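Local structure of fimbrial subunit CupB6 (Pseudomonas aeruginosa, 5CYL) at residues V6-F12 with L154-D158; G61-V67 with S149-W155; G71-T75 with L127-V131; Q104-K110 with A164-L170; P137-V143 with P202-K207. The protein forms the adhesive tip of a chaperone-usher pilus and probably mediates attachment of the bacterium to surfaces in biofilm formation. Residues are numbered along the deposited sequence.

Interaction 1 (V6-F12 with L154-D158); sequences VALNCSF and LWAVD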
# COMPACT_ATOMS: atom_id res chain seq x y z
N VAL A 6 22.46 -39.30 -17.78
CA VAL A 6 22.30 -39.17 -16.33
C VAL A 6 22.80 -37.83 -15.83
O VAL A 6 23.89 -37.42 -16.21
CB VAL A 6 23.11 -40.21 -15.54
CG1 VAL A 6 22.51 -40.45 -14.17
CG2 VAL A 6 23.16 -41.48 -16.31
N ALA A 7 22.03 -37.17 -14.98
CA ALA A 7 22.36 -35.88 -14.42
C ALA A 7 23.00 -36.04 -13.08
O ALA A 7 22.61 -36.84 -12.29
CB ALA A 7 21.13 -35.04 -14.33
N LEU A 8 24.06 -35.26 -12.87
CA LEU A 8 24.85 -35.29 -11.65
C LEU A 8 25.15 -33.88 -11.17
O LEU A 8 25.23 -32.95 -11.97
CB LEU A 8 26.19 -35.99 -11.91
CG LEU A 8 26.26 -37.50 -12.16
CD1 LEU A 8 26.87 -38.21 -10.96
CD2 LEU A 8 24.90 -38.08 -12.50
N ASN A 9 25.32 -33.72 -9.86
CA ASN A 9 25.77 -32.45 -9.28
C ASN A 9 24.95 -31.22 -9.67
O ASN A 9 25.50 -30.20 -10.08
CB ASN A 9 27.25 -32.22 -9.61
CG ASN A 9 28.11 -33.42 -9.30
OD1 ASN A 9 29.01 -33.76 -10.06
ND2 ASN A 9 27.84 -34.07 -8.17
N CYS A 10 23.63 -31.34 -9.57
CA CYS A 10 22.74 -30.26 -9.98
C CYS A 10 22.96 -29.00 -9.20
O CYS A 10 23.31 -29.05 -8.03
CB CYS A 10 21.31 -30.68 -9.80
SG CYS A 10 20.76 -31.70 -11.19
N SER A 11 22.79 -27.87 -9.85
CA SER A 11 22.81 -26.59 -9.16
C SER A 11 21.90 -25.61 -9.90
O SER A 11 21.73 -25.67 -11.14
CB SER A 11 24.23 -26.04 -9.04
OG SER A 11 24.56 -25.31 -10.19
N PHE A 12 21.33 -24.68 -9.15
CA PHE A 12 20.42 -23.70 -9.74
C PHE A 12 21.11 -22.36 -9.72
O PHE A 12 21.68 -22.02 -8.69
CB PHE A 12 19.18 -23.62 -8.90
CG PHE A 12 18.15 -24.65 -9.22
CD1 PHE A 12 17.33 -24.49 -10.33
CD2 PHE A 12 17.90 -25.71 -8.34
CE1 PHE A 12 16.33 -25.43 -10.61
CE2 PHE A 12 16.91 -26.64 -8.60
CZ PHE A 12 16.11 -26.50 -9.74
N LEU A 154 12.85 -25.97 -4.36
CA LEU A 154 12.93 -26.40 -5.74
C LEU A 154 13.75 -27.67 -5.80
O LEU A 154 14.86 -27.73 -5.29
CB LEU A 154 13.57 -25.31 -6.60
CG LEU A 154 12.90 -23.94 -6.49
CD1 LEU A 154 13.54 -22.92 -7.42
CD2 LEU A 154 11.41 -24.04 -6.79
N TRP A 155 13.22 -28.69 -6.45
CA TRP A 155 13.95 -29.95 -6.59
C TRP A 155 14.31 -30.25 -8.04
O TRP A 155 13.42 -30.42 -8.87
CB TRP A 155 13.10 -31.09 -6.07
CG TRP A 155 12.67 -30.92 -4.65
CD1 TRP A 155 11.75 -30.04 -4.17
CD2 TRP A 155 13.13 -31.67 -3.52
NE1 TRP A 155 11.60 -30.20 -2.82
CE2 TRP A 155 12.43 -31.19 -2.40
CE3 TRP A 155 14.06 -32.70 -3.36
CZ2 TRP A 155 12.64 -31.71 -1.11
CZ3 TRP A 155 14.26 -33.22 -2.09
CH2 TRP A 155 13.56 -32.72 -0.97
N ALA A 156 15.60 -30.35 -8.35
CA ALA A 156 16.00 -31.01 -9.63
C ALA A 156 16.37 -32.45 -9.37
O ALA A 156 17.34 -32.71 -8.67
CB ALA A 156 17.17 -30.30 -10.26
N VAL A 157 15.61 -33.39 -9.90
CA VAL A 157 15.81 -34.82 -9.59
C VAL A 157 15.95 -35.68 -10.85
O VAL A 157 15.08 -35.64 -11.74
CB VAL A 157 14.66 -35.37 -8.72
CG1 VAL A 157 14.85 -36.85 -8.39
CG2 VAL A 157 14.54 -34.58 -7.43
N ASP A 158 17.05 -36.43 -10.92
CA ASP A 158 17.29 -37.33 -12.05
C ASP A 158 16.43 -38.57 -11.88
O ASP A 158 16.39 -39.17 -10.80
CB ASP A 158 18.78 -37.67 -12.17
CG ASP A 158 19.06 -38.72 -13.26
OD1 ASP A 158 18.79 -39.92 -13.04
OD2 ASP A 158 19.55 -38.34 -14.34
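Two sheets laid face to face make a beta sandwich, and the contact of V6-F12 with L154-D158 is a cross-section through one. The segments 10-12 of strand 6-22 and 154-158 of strand 151-160, which belong to different sheets, approach to 8.1 Å between axes, at 153° between their directions, so they meet through side chains. L154 comes first: its CB lies 4.1 Å from F12 CE2, while Y186 packs against the same phenylalanine ring. W155 then points away from this layer. At A156 the CA-to-CB bond is again directed toward 6-12; the backbone N meets the edge of the F12 ring, A156 CB is 4.0 Å from F12 CZ, and the same methyl sits 4.0 Å from C10 SG, a sulfur tied by disulfide to C182. V157, like W155, points away from 6-12, to the other face of its sheet, where it packs on L170. D158 ends the walk, past the corner at N9: D158 OD2 accepts a nearly straight hydrogen bond from A7 N, 2.8 Å long with an angle of 175°.

Interaction 2 (G61-V67 with S149-W155); sequences GGNWSGV and SATLNLW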
# COMPACT_ATOMS: atom_id res chain seq x y z
N GLY A 61 10.78 -30.35 -9.56
CA GLY A 61 9.71 -30.35 -8.57
C GLY A 61 9.72 -29.10 -7.69
O GLY A 61 10.75 -28.45 -7.55
N GLY A 62 8.59 -28.79 -7.08
CA GLY A 62 8.51 -27.71 -6.09
C GLY A 62 7.54 -28.02 -4.99
O GLY A 62 6.60 -28.78 -5.16
N ASN A 63 7.78 -27.46 -3.82
CA ASN A 63 6.73 -27.41 -2.80
C ASN A 63 7.09 -26.36 -1.76
O ASN A 63 8.25 -25.99 -1.62
CB ASN A 63 6.55 -28.76 -2.14
CG ASN A 63 7.69 -29.09 -1.22
OD1 ASN A 63 8.83 -28.72 -1.43
ND2 ASN A 63 7.38 -29.82 -0.17
N TRP A 64 6.09 -25.89 -1.03
CA TRP A 64 6.29 -24.94 0.05
C TRP A 64 6.23 -25.75 1.32
O TRP A 64 5.27 -26.50 1.55
CB TRP A 64 5.18 -23.88 0.09
CG TRP A 64 5.34 -22.75 -0.85
CD1 TRP A 64 4.77 -22.64 -2.08
CD2 TRP A 64 6.10 -21.55 -0.66
NE1 TRP A 64 5.15 -21.44 -2.68
CE2 TRP A 64 5.94 -20.75 -1.82
CE3 TRP A 64 6.88 -21.07 0.37
CZ2 TRP A 64 6.58 -19.53 -1.97
CZ3 TRP A 64 7.49 -19.81 0.21
CH2 TRP A 64 7.34 -19.08 -0.95
N SER A 65 7.23 -25.59 2.17
CA SER A 65 7.18 -26.23 3.50
C SER A 65 7.25 -25.18 4.58
O SER A 65 7.54 -23.99 4.34
CB SER A 65 8.31 -27.25 3.68
OG SER A 65 9.53 -26.65 3.30
N GLY A 66 6.97 -25.59 5.81
CA GLY A 66 7.03 -24.66 6.95
C GLY A 66 5.71 -24.00 7.24
O GLY A 66 5.60 -23.17 8.14
N VAL A 67 4.72 -24.38 6.46
CA VAL A 67 3.32 -24.06 6.70
C VAL A 67 2.49 -25.25 6.21
O VAL A 67 2.75 -25.80 5.16
CB VAL A 67 2.87 -22.77 5.99
CG1 VAL A 67 1.37 -22.57 6.13
CG2 VAL A 67 3.64 -21.57 6.53
N SER A 149 7.81 -19.02 8.92
CA SER A 149 8.91 -19.91 8.62
C SER A 149 8.76 -20.66 7.30
O SER A 149 9.52 -21.57 7.01
CB SER A 149 9.11 -20.90 9.76
OG SER A 149 7.93 -21.64 10.00
N ALA A 150 7.77 -20.28 6.51
CA ALA A 150 7.52 -20.97 5.25
C ALA A 150 8.74 -20.89 4.31
O ALA A 150 9.34 -19.83 4.13
CB ALA A 150 6.30 -20.39 4.55
N THR A 151 9.09 -22.03 3.73
CA THR A 151 10.25 -22.14 2.86
C THR A 151 9.90 -22.71 1.50
O THR A 151 9.11 -23.64 1.39
CB THR A 151 11.40 -22.97 3.48
OG1 THR A 151 10.89 -24.21 3.95
CG2 THR A 151 12.01 -22.24 4.65
N LEU A 152 10.47 -22.11 0.45
CA LEU A 152 10.27 -22.55 -0.93
C LEU A 152 11.35 -23.55 -1.39
O LEU A 152 12.54 -23.19 -1.49
CB LEU A 152 10.29 -21.32 -1.88
CG LEU A 152 10.17 -21.68 -3.38
CD1 LEU A 152 8.79 -22.33 -3.58
CD2 LEU A 152 10.38 -20.49 -4.32
N ASN A 153 10.95 -24.78 -1.72
CA ASN A 153 11.89 -25.81 -2.16
C ASN A 153 11.76 -26.16 -3.63
O ASN A 153 10.70 -26.54 -4.09
CB ASN A 153 11.73 -27.06 -1.33
CG ASN A 153 11.62 -26.76 0.15
OD1 ASN A 153 12.62 -26.48 0.82
ND2 ASN A 153 10.43 -26.84 0.66
N LEU A 154 12.85 -25.97 -4.36
CA LEU A 154 12.93 -26.40 -5.74
C LEU A 154 13.75 -27.67 -5.80
O LEU A 154 14.86 -27.73 -5.29
CB LEU A 154 13.57 -25.31 -6.60
CG LEU A 154 12.90 -23.94 -6.49
CD1 LEU A 154 13.54 -22.92 -7.42
CD2 LEU A 154 11.41 -24.04 -6.79
N TRP A 155 13.22 -28.69 -6.45
CA TRP A 155 13.95 -29.95 -6.59
C TRP A 155 14.31 -30.25 -8.04
O TRP A 155 13.42 -30.42 -8.87
CB TRP A 155 13.10 -31.09 -6.07
CG TRP A 155 12.67 -30.92 -4.65
CD1 TRP A 155 11.75 -30.04 -4.17
CD2 TRP A 155 13.13 -31.67 -3.52
NE1 TRP A 155 11.60 -30.20 -2.82
CE2 TRP A 155 12.43 -31.19 -2.40
CE3 TRP A 155 14.06 -32.70 -3.36
CZ2 TRP A 155 12.64 -31.71 -1.11
CZ3 TRP A 155 14.26 -33.22 -2.09
CH2 TRP A 155 13.56 -32.72 -0.97
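This is antiparallel strand pairing in the middle of the four-stranded sheet of the N-terminal half, where strand 56-65 runs against strand 151-160; the segments 61-65 and 151-155 run at 166° with axes 4.6 Å apart. The register is regular. G61 with W155, N63 with N153 and S65 with T151 are hydrogen-bonded pairs, each closed by two backbone bonds: G61 N to W155 O and W155 N to G61 O are both 2.7 Å, and T151 N to S65 O is 2.6 Å. Between them, G62 with L154 and W64 with L152 are non-hydrogen-bonded pairs.

The two faces differ in character. On the face of N63, S65, T151, N153 and W155 a polar network overlays the backbone bonds: N153 ND2 donates to S65 OG at 2.8 Å and to N63 OD1 at 3.2 Å, and S65 OG and T151 OG1 share a hydrogen bond of 2.9 Å. N63 ND2 is held by the D102 carbonyl and N153 OD1 by S187. The other face is apolar, with L152 CB 3.9 Å above the centroid of the six-membered ring of W64, a CH-pi contact. G66, at positive phi, ends the pairing.

Strand 185-189 flanks 151-160, H106 bonds to G62 from strand 106-112, and I87 of strand 83-90 meets both W64 and L152.

Interaction 3 (G71-T75 with L127-V131); sequences GPYGT and LVLTV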
# COMPACT_ATOMS: atom_id res chain seq x y z
N GLY A 71 -2.85 -20.42 1.69
CA GLY A 71 -3.62 -19.24 2.07
C GLY A 71 -4.67 -18.96 1.03
O GLY A 71 -4.81 -19.75 0.07
N PRO A 72 -5.44 -17.86 1.21
CA PRO A 72 -6.33 -17.44 0.15
C PRO A 72 -5.70 -17.42 -1.22
O PRO A 72 -4.62 -16.91 -1.40
CB PRO A 72 -6.66 -16.02 0.53
CG PRO A 72 -6.53 -15.94 1.98
CD PRO A 72 -5.54 -16.98 2.39
N TYR A 73 -6.43 -17.93 -2.20
CA TYR A 73 -6.00 -17.93 -3.63
C TYR A 73 -4.66 -18.61 -3.89
O TYR A 73 -3.87 -18.18 -4.74
CB TYR A 73 -6.03 -16.50 -4.20
CG TYR A 73 -7.27 -15.79 -3.75
CD1 TYR A 73 -8.48 -15.98 -4.43
CD2 TYR A 73 -7.26 -14.94 -2.64
CE1 TYR A 73 -9.63 -15.32 -4.03
CE2 TYR A 73 -8.41 -14.28 -2.24
CZ TYR A 73 -9.59 -14.48 -2.92
OH TYR A 73 -10.72 -13.80 -2.53
N GLY A 74 -4.41 -19.66 -3.13
CA GLY A 74 -3.22 -20.48 -3.29
C GLY A 74 -1.97 -19.69 -2.97
O GLY A 74 -0.90 -19.93 -3.54
N THR A 75 -2.09 -18.79 -2.02
CA THR A 75 -0.95 -17.96 -1.64
C THR A 75 -0.37 -18.33 -0.29
O THR A 75 -1.04 -18.95 0.52
CB THR A 75 -1.30 -16.46 -1.67
OG1 THR A 75 -2.45 -16.23 -0.86
CG2 THR A 75 -1.60 -16.01 -3.10
N LEU A 127 2.07 -11.44 -6.99
CA LEU A 127 1.59 -10.83 -5.73
C LEU A 127 0.09 -10.57 -5.83
O LEU A 127 -0.37 -9.87 -6.74
CB LEU A 127 2.36 -9.56 -5.39
CG LEU A 127 3.78 -9.92 -4.93
CD1 LEU A 127 4.64 -8.67 -4.77
CD2 LEU A 127 3.79 -10.80 -3.66
N VAL A 128 -0.66 -11.18 -4.91
CA VAL A 128 -2.14 -11.23 -5.00
C VAL A 128 -2.82 -10.53 -3.83
O VAL A 128 -2.37 -10.66 -2.68
CB VAL A 128 -2.64 -12.69 -4.99
CG1 VAL A 128 -4.09 -12.76 -5.38
CG2 VAL A 128 -1.83 -13.52 -5.95
N LEU A 129 -3.91 -9.82 -4.09
CA LEU A 129 -4.65 -9.17 -3.02
C LEU A 129 -5.63 -10.15 -2.38
O LEU A 129 -6.58 -10.59 -3.01
CB LEU A 129 -5.38 -7.94 -3.55
CG LEU A 129 -6.39 -7.27 -2.61
CD1 LEU A 129 -5.69 -6.50 -1.52
CD2 LEU A 129 -7.31 -6.35 -3.40
N THR A 130 -5.38 -10.49 -1.12
CA THR A 130 -6.23 -11.42 -0.37
C THR A 130 -7.31 -10.74 0.49
O THR A 130 -8.13 -11.41 1.12
CB THR A 130 -5.39 -12.35 0.52
OG1 THR A 130 -4.51 -11.57 1.35
CG2 THR A 130 -4.55 -13.29 -0.33
N VAL A 131 -7.32 -9.41 0.49
CA VAL A 131 -8.29 -8.63 1.28
C VAL A 131 -8.77 -7.41 0.49
O VAL A 131 -8.16 -7.04 -0.48
CB VAL A 131 -7.71 -8.18 2.64
CG1 VAL A 131 -7.24 -9.37 3.44
CG2 VAL A 131 -6.57 -7.17 2.43
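A loop can be packed against a strand end with no hydrogen bond passing between them. Here the loop between strands 56-65 and 76-77, at G71-T75, lies on the end of strand 118-129 and on T130 just beyond it. All the contact across the two segments is van der Waals packing, burying 232 Å² in total. Its focus is the methyl of T130: CG2 lies 3.6 Å from P72 CB, 3.9 Å from Y73 CD2 at the edge of the tyrosine ring, and 3.7 Å from T75 OG1. Further back along the strand, V128 CG2 meets T75 CG2 at 3.8 Å, while V128 CG1 reaches Y73 CB at 4.4 Å.

Hydrogen bonds are made within the loop G71-T75, and from both segments to residues elsewhere. In the loop, T75 OG1 donates to P72 O at a very short 2.3 Å, and T75 N reaches the same P72 O at 3.2 Å. Y73 O is bound by R86 of strand 83-90, and that strand region also pairs with the second segment through the backbone, G84 with V128 and G82 with T130.

Backbone bonding across the loop is completed by G71 N to T75 O at 2.6 Å and a weak G74 N to G71 O bond of 3.2 Å. With G74 at positive phi and both G74 and T75 facing G71, the arrangement is that of a G1 beta bulge.

Interaction 4 (Q104-K110 with A164-L170); sequences QPHALDK and ASIGSVL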
# COMPACT_ATOMS: atom_id res chain seq x y z
N GLN A 104 5.32 -32.85 0.53
CA GLN A 104 6.15 -33.51 -0.44
C GLN A 104 6.25 -32.69 -1.68
O GLN A 104 5.27 -32.05 -2.05
CB GLN A 104 5.56 -34.87 -0.78
CG GLN A 104 6.04 -35.95 0.14
CD GLN A 104 5.53 -37.28 -0.28
OE1 GLN A 104 6.28 -38.12 -0.73
NE2 GLN A 104 4.21 -37.44 -0.23
N PRO A 105 7.43 -32.68 -2.33
CA PRO A 105 7.45 -31.96 -3.60
C PRO A 105 6.59 -32.60 -4.69
O PRO A 105 6.23 -33.80 -4.63
CB PRO A 105 8.92 -32.03 -4.01
CG PRO A 105 9.41 -33.29 -3.38
CD PRO A 105 8.72 -33.34 -2.06
N HIS A 106 6.24 -31.79 -5.68
CA HIS A 106 5.38 -32.22 -6.80
C HIS A 106 6.09 -32.06 -8.11
O HIS A 106 6.90 -31.14 -8.27
CB HIS A 106 4.09 -31.42 -6.83
CG HIS A 106 3.04 -31.90 -5.87
ND1 HIS A 106 1.70 -31.97 -6.21
CD2 HIS A 106 3.14 -32.39 -4.61
CE1 HIS A 106 1.02 -32.45 -5.18
NE2 HIS A 106 1.87 -32.72 -4.21
N ALA A 107 5.80 -32.94 -9.05
CA ALA A 107 6.50 -32.90 -10.32
C ALA A 107 5.82 -31.91 -11.25
O ALA A 107 4.69 -32.13 -11.66
CB ALA A 107 6.55 -34.29 -10.92
N LEU A 108 6.53 -30.83 -11.58
CA LEU A 108 5.91 -29.74 -12.33
C LEU A 108 6.40 -29.58 -13.74
O LEU A 108 5.74 -28.94 -14.55
CB LEU A 108 6.06 -28.41 -11.59
CG LEU A 108 5.54 -28.52 -10.16
CD1 LEU A 108 5.95 -27.28 -9.37
CD2 LEU A 108 4.04 -28.82 -10.08
N ASP A 109 7.58 -30.12 -14.01
CA ASP A 109 8.20 -30.06 -15.33
C ASP A 109 9.23 -31.16 -15.44
O ASP A 109 9.68 -31.71 -14.44
CB ASP A 109 8.82 -28.68 -15.57
CG ASP A 109 8.73 -28.24 -17.00
OD1 ASP A 109 8.11 -28.96 -17.83
OD2 ASP A 109 9.30 -27.16 -17.33
N LYS A 110 9.58 -31.51 -16.66
CA LYS A 110 10.71 -32.39 -16.94
C LYS A 110 11.56 -31.77 -18.03
O LYS A 110 11.09 -30.92 -18.77
CB LYS A 110 10.26 -33.79 -17.31
CG LYS A 110 8.82 -33.88 -17.78
CD LYS A 110 8.33 -35.32 -17.96
CE LYS A 110 8.67 -36.22 -16.79
NZ LYS A 110 8.01 -37.56 -16.84
N ALA A 164 8.25 -40.99 -13.77
CA ALA A 164 7.49 -40.07 -12.86
C ALA A 164 6.45 -39.25 -13.61
O ALA A 164 6.81 -38.66 -14.61
CB ALA A 164 8.46 -39.13 -12.16
N SER A 165 5.23 -39.19 -13.12
CA SER A 165 4.20 -38.42 -13.80
C SER A 165 4.22 -36.95 -13.41
O SER A 165 4.33 -36.64 -12.23
CB SER A 165 2.79 -38.96 -13.50
OG SER A 165 2.80 -40.29 -12.99
N ILE A 166 4.03 -36.07 -14.39
CA ILE A 166 3.80 -34.63 -14.14
C ILE A 166 2.49 -34.41 -13.41
O ILE A 166 1.51 -35.06 -13.74
CB ILE A 166 3.82 -33.80 -15.42
CG1 ILE A 166 5.21 -33.82 -16.01
CG2 ILE A 166 3.57 -32.35 -15.12
CD1 ILE A 166 6.32 -33.76 -14.98
N GLY A 167 2.49 -33.54 -12.40
CA GLY A 167 1.30 -33.26 -11.63
C GLY A 167 1.14 -34.16 -10.43
O GLY A 167 0.25 -33.98 -9.60
N SER A 168 2.01 -35.14 -10.32
CA SER A 168 1.97 -36.07 -9.23
C SER A 168 3.02 -35.68 -8.15
O SER A 168 4.00 -34.94 -8.40
CB SER A 168 2.23 -37.48 -9.80
OG SER A 168 1.58 -38.49 -9.06
N VAL A 169 2.87 -36.25 -6.96
CA VAL A 169 3.99 -36.24 -6.01
C VAL A 169 5.28 -36.77 -6.68
O VAL A 169 5.26 -37.76 -7.38
CB VAL A 169 3.71 -37.09 -4.79
CG1 VAL A 169 4.68 -36.72 -3.67
CG2 VAL A 169 2.27 -36.86 -4.35
N LEU A 170 6.40 -36.07 -6.45
CA LEU A 170 7.67 -36.42 -7.09
C LEU A 170 8.42 -37.28 -6.12
O LEU A 170 8.83 -36.78 -5.07
CB LEU A 170 8.52 -35.20 -7.42
CG LEU A 170 9.95 -35.50 -7.77
CD1 LEU A 170 10.00 -36.33 -9.04
CD2 LEU A 170 10.74 -34.22 -8.00
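Edge strands have a row of backbone groups to satisfy, and here a loop does the work: A164-L170, built round a type II turn from S165 to S168, docks on strand 106-112 at the border of the four-stranded sheet. Three nearly linear backbone bonds join them. P105 O accepts from L170 N at 2.9 Å, A107 N donates to S168 O at 2.8 Å, and A107 O accepts from G167 N at 2.7 Å, so both backbone groups of A107 are paired with the loop. On the inner flank H106 bonds with G62, and L108 and D109 both face I60 in a classic beta bulge. Side chains find partners as well. K110 NZ gives a hydrogen bond to A164 O at 2.8 Å and forms a salt bridge with E57; H106 NE2 is bound to D102, and D109 to R111 and the amide of Q92. Beneath the loop the methyl A107 CB lies 4.1 Å from I166 CD1 and equally 4.1 Å from L170 CB.

Interaction 5 (P137-V143 with P202-K207); sequences PAGDLKV and PPPIPK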
# COMPACT_ATOMS: atom_id res chain seq x y z
N PRO A 137 -3.00 -2.54 5.18
CA PRO A 137 -2.45 -1.67 6.23
C PRO A 137 -1.93 -0.31 5.76
O PRO A 137 -1.67 -0.12 4.57
CB PRO A 137 -1.26 -2.49 6.81
CG PRO A 137 -1.41 -3.87 6.30
CD PRO A 137 -2.00 -3.65 4.94
N ALA A 138 -1.78 0.61 6.70
CA ALA A 138 -1.22 1.94 6.43
C ALA A 138 0.28 1.85 6.14
O ALA A 138 0.96 0.95 6.60
CB ALA A 138 -1.48 2.87 7.60
N GLY A 139 0.78 2.78 5.33
CA GLY A 139 2.18 2.78 4.93
C GLY A 139 2.37 2.38 3.47
O GLY A 139 1.39 2.19 2.75
N ASP A 140 3.62 2.24 3.03
CA ASP A 140 3.93 1.89 1.64
C ASP A 140 3.51 0.51 1.14
O ASP A 140 3.15 0.35 -0.03
CB ASP A 140 5.44 2.02 1.39
CG ASP A 140 6.26 1.12 2.29
OD1 ASP A 140 5.66 0.38 3.10
OD2 ASP A 140 7.50 1.15 2.19
N LEU A 141 3.58 -0.50 2.00
CA LEU A 141 3.18 -1.86 1.63
C LEU A 141 4.20 -2.70 0.85
O LEU A 141 3.86 -3.75 0.31
CB LEU A 141 1.85 -1.81 0.86
CG LEU A 141 0.67 -1.18 1.60
CD1 LEU A 141 -0.55 -1.12 0.69
CD2 LEU A 141 0.35 -1.96 2.87
N LYS A 142 5.45 -2.24 0.78
CA LYS A 142 6.49 -2.96 0.03
C LYS A 142 6.57 -4.39 0.55
O LYS A 142 6.53 -4.63 1.73
CB LYS A 142 7.85 -2.28 0.16
CG LYS A 142 8.00 -1.09 -0.77
CD LYS A 142 9.40 -0.50 -0.80
CE LYS A 142 9.60 0.46 0.35
NZ LYS A 142 10.91 1.17 0.31
N VAL A 143 6.69 -5.34 -0.37
CA VAL A 143 6.80 -6.75 -0.00
C VAL A 143 8.25 -7.14 -0.10
O VAL A 143 8.89 -6.96 -1.13
CB VAL A 143 5.94 -7.64 -0.93
CG1 VAL A 143 6.27 -9.11 -0.72
CG2 VAL A 143 4.47 -7.38 -0.69
N PRO A 202 9.90 -6.03 -5.16
CA PRO A 202 8.65 -5.42 -5.62
C PRO A 202 8.47 -3.94 -5.31
O PRO A 202 8.94 -3.48 -4.24
CB PRO A 202 7.59 -6.23 -4.88
CG PRO A 202 8.22 -7.54 -4.64
CD PRO A 202 9.61 -7.13 -4.22
N PRO A 203 7.76 -3.19 -6.23
CA PRO A 203 7.70 -1.76 -5.90
C PRO A 203 6.73 -1.38 -4.77
O PRO A 203 5.76 -2.14 -4.51
CB PRO A 203 7.23 -1.13 -7.23
CG PRO A 203 6.36 -2.16 -7.81
CD PRO A 203 7.03 -3.47 -7.50
N PRO A 204 6.98 -0.21 -4.11
CA PRO A 204 5.99 0.12 -3.07
C PRO A 204 4.72 0.72 -3.66
O PRO A 204 4.71 1.17 -4.81
CB PRO A 204 6.71 1.18 -2.22
CG PRO A 204 7.52 1.92 -3.23
CD PRO A 204 8.03 0.84 -4.15
N ILE A 205 3.66 0.75 -2.87
CA ILE A 205 2.37 1.32 -3.30
C ILE A 205 2.23 2.77 -2.82
O ILE A 205 2.37 3.01 -1.59
CB ILE A 205 1.21 0.46 -2.78
CG1 ILE A 205 1.35 -0.95 -3.36
CG2 ILE A 205 -0.13 1.11 -3.10
CD1 ILE A 205 0.21 -1.87 -3.04
N PRO A 206 1.97 3.73 -3.75
CA PRO A 206 1.91 5.11 -3.21
C PRO A 206 0.64 5.42 -2.39
O PRO A 206 -0.47 4.98 -2.75
CB PRO A 206 1.93 5.98 -4.47
CG PRO A 206 1.22 5.17 -5.48
CD PRO A 206 1.70 3.74 -5.22
N LYS A 207 0.83 6.17 -1.31
CA LYS A 207 -0.27 6.56 -0.43
C LYS A 207 -0.41 8.06 -0.19
O LYS A 207 -0.96 8.47 0.81
CB LYS A 207 -0.15 5.83 0.90
CG LYS A 207 -0.24 4.31 0.80
CD LYS A 207 -1.67 3.86 0.53
CE LYS A 207 -1.85 2.39 0.82
NZ LYS A 207 -1.44 2.03 2.19
O HOH W 1 -3.76 0.84 3.20
O HOH W 2 5.10 -4.41 -2.60
O HOH W 3 9.69 -4.45 -1.60
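P202-K207 belongs to the proline-rich connection between the N-terminal sandwich and the fimbrial half that follows, and here it lies along the loop P137-V143. One direct backbone bond joins the two, I205 N to D140 O at 2.9 Å. Proline has no amide hydrogen to give, and at P202 to P204 the chain is extended in a polyproline II conformation, a common form for linkers between domains. Waters therefore connect carbonyls: one donates to V143 O at 2.7 Å and to P202 O at 2.9 Å, another to L141 O at 3.2 Å and to P203 O at 3.0 Å. Apolar contacts accompany them, L141 CD1 with I205 CD1 at 3.9 Å and V143 CB with P202 CG at 4.4 Å, while W20 of the sandwich packs against P202 and P203. At the far end K207 NZ binds G139 O at 2.9 Å and, weakly, P137 O at 3.2 Å; a water bridges that same amine and P137 O, at 2.8 Å and 2.7 Å.

Along the chain, interaction 1 opens first, and the later segments of interactions 1 and 2 overlap on strand 151-160, sharing L154 and W155. Interaction 4 crosses both, its segments alternating with theirs. Interactions 1, 2 and 4 all reach the four-stranded sheet, with centres 14 to 16 Å apart; W155 touches P105, and the G62 to H106 contact joins strands 56-65 and 106-112. Interaction 3 falls within the span of interactions 1 and 2, its centre 17 Å from that of interaction 2, and closes before interaction 5 opens; they touch where L127 meets P202 and V143. Interaction 5 lies 37 Å from interaction 1, centre to centre, so the set runs from the sandwich's outer end to its junction with the fimbrial half.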